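Local coordinates for apaG protein (Shewanella oneidensis, PDB 1TZA), which is of unknown function but belongs to the ApaG family, whose domain is placed among the immunoglobulin-like E-set beta folds, at residues A[20-23]-A[24-27]. Numbering follows the deposited sequence.
Sequences QSSP and EDEK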
loop_
_atom_site.group_PDB
_atom_site.type_symbol
_atom_site.label_atom_id
_atom_site.label_comp_id
_atom_site.label_asym_id
_atom_site.label_seq_id
_atom_site.Cartn_x
_atom_site.Cartn_y
_atom_site.Cartn_z
ATOM N N GLN A 20 -2.774 3.124 10.288
ATOM C CA GLN A 20 -1.874 2.127 10.860
ATOM C C GLN A 20 -1.382 2.598 12.218
ATOM O O GLN A 20 -0.346 2.141 12.700
ATOM C CB GLN A 20 -0.669 1.897 9.945
ATOM C CG GLN A 20 -1.046 1.535 8.531
ATOM C CD GLN A 20 -1.991 0.358 8.478
ATOM O OE1 GLN A 20 -2.769 0.213 7.532
ATOM N NE2 GLN A 20 -1.931 -0.495 9.495
ATOM N N SER A 21 -2.139 3.496 12.838
ATOM C CA SER A 21 -1.758 4.061 14.130
ATOM C C SER A 21 -1.711 3.150 15.363
ATOM O O SER A 21 -2.543 2.262 15.543
ATOM C CB SER A 21 -2.657 5.258 14.458
ATOM O OG SER A 21 -2.384 6.354 13.619
ATOM N N SER A 22 -0.718 3.400 16.211
ATOM C CA SER A 22 -0.564 2.686 17.473
ATOM C C SER A 22 -1.042 3.716 18.505
ATOM O O SER A 22 -1.142 4.901 18.194
ATOM C CB SER A 22 0.902 2.333 17.724
ATOM O OG SER A 22 1.654 3.501 17.995
ATOM N N PRO A 23 -1.336 3.288 19.740
ATOM C CA PRO A 23 -1.807 4.201 20.788
ATOM C C PRO A 23 -1.243 5.629 20.833
ATOM O O PRO A 23 -1.953 6.552 21.235
ATOM C CB PRO A 23 -1.516 3.423 22.066
ATOM C CG PRO A 23 -1.811 2.021 21.638
ATOM C CD PRO A 23 -1.123 1.937 20.288
ATOM N N GLU A 24 0.008 5.827 20.428
ATOM C CA GLU A 24 0.591 7.172 20.467
ATOM C C GLU A 24 1.430 7.555 19.255
ATOM O O GLU A 24 2.176 8.534 19.288
ATOM C CB GLU A 24 1.439 7.330 21.723
ATOM C CG GLU A 24 0.635 7.338 22.998
ATOM C CD GLU A 24 1.476 6.966 24.188
ATOM O OE1 GLU A 24 2.351 7.773 24.585
ATOM O OE2 GLU A 24 1.267 5.852 24.715
ATOM N N ASP A 25 1.308 6.783 18.186
ATOM C CA ASP A 25 2.058 7.059 16.972
ATOM C C ASP A 25 1.107 6.975 15.805
ATOM O O ASP A 25 0.752 5.887 15.358
ATOM C CB ASP A 25 3.191 6.048 16.809
ATOM C CG ASP A 25 4.179 6.109 17.948
ATOM O OD1 ASP A 25 4.902 7.123 18.056
ATOM O OD2 ASP A 25 4.224 5.150 18.749
ATOM N N GLU A 26 0.679 8.138 15.334
ATOM C CA GLU A 26 -0.238 8.215 14.209
ATOM C C GLU A 26 0.461 7.781 12.931
ATOM O O GLU A 26 1.592 8.196 12.662
ATOM C CB GLU A 26 -0.764 9.645 14.045
ATOM C CG GLU A 26 -1.692 10.099 15.158
ATOM C CD GLU A 26 -2.111 11.558 15.018
ATOM O OE1 GLU A 26 -2.479 11.980 13.896
ATOM O OE2 GLU A 26 -2.081 12.281 16.039
ATOM N N LYS A 27 -0.214 6.939 12.156
ATOM C CA LYS A 27 0.312 6.454 10.884
ATOM C C LYS A 27 -0.848 6.339 9.904
ATOM O O LYS A 27 -1.909 5.816 10.242
ATOM C CB LYS A 27 0.970 5.076 11.044
ATOM C CG LYS A 27 2.214 5.043 11.914
ATOM C CD LYS A 27 2.636 3.592 12.172
ATOM C CE LYS A 27 3.687 3.483 13.276
ATOM N NZ LYS A 27 4.999 4.085 12.896
#
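Ser22 and Asp25 face each other across a two-residue turn and illustrate how a tight beta hairpin is closed by backbone bonds and then adjusted by side chains. They form an antiparallel hydrogen-bonded pair: Ser22 N donates to Asp25 O at 3.0 Å, and Asp25 N returns a bond to Ser22 O at 3.1 Å. Pro23 and Glu24 occupy the corners, with backbone angles that make a distorted type I turn, Glu24 being the more extended corner. Next to this bridge, Ser21 CA makes a CA-H...O contact with Asp25 O at 3.3 Å.

Farther from the turn, Gln20 N donates to Lys27 O in a nearly straight bond (2.8 Å, 168°). The reciprocal backbone bond is missing, since Gln20 O stands 4.8 Å from Lys27 N. A side chain takes over: Ser21 OG, anti to its own carbonyl carbon (chi1 -70°), reaches across to accept the Lys27 N-H at 2.7 Å. An alanine here is likely to leave that N-H without its acceptor and to weaken the link between the two arms where the backbone ladder is interrupted. On the same arm as Ser21, nearer the turn, Ser22 OG lies beside Asp25 CB; Asp25 N, already bonded to Ser22 O, also makes a weak, strongly bent bond to this hydroxyl.

Van der Waals contact at the open end brings Gln20 CB to Lys27 CB at 3.7 Å, and the lysine chain runs alongside the Gln20 carbonyl, its CD 3.4 Å from Gln20 O.

The carboxylate of Glu26 turns to the hydroxyl of Tyr28, while Gln20 and Ser22 pack on Gly86 and Glu62, respectively, of the second subunit. The loop lies at the surface, far from the centre of the chain, and joins strand 8-19, outermost in its three-stranded antiparallel sheet within this chain, to the central strand 28-38.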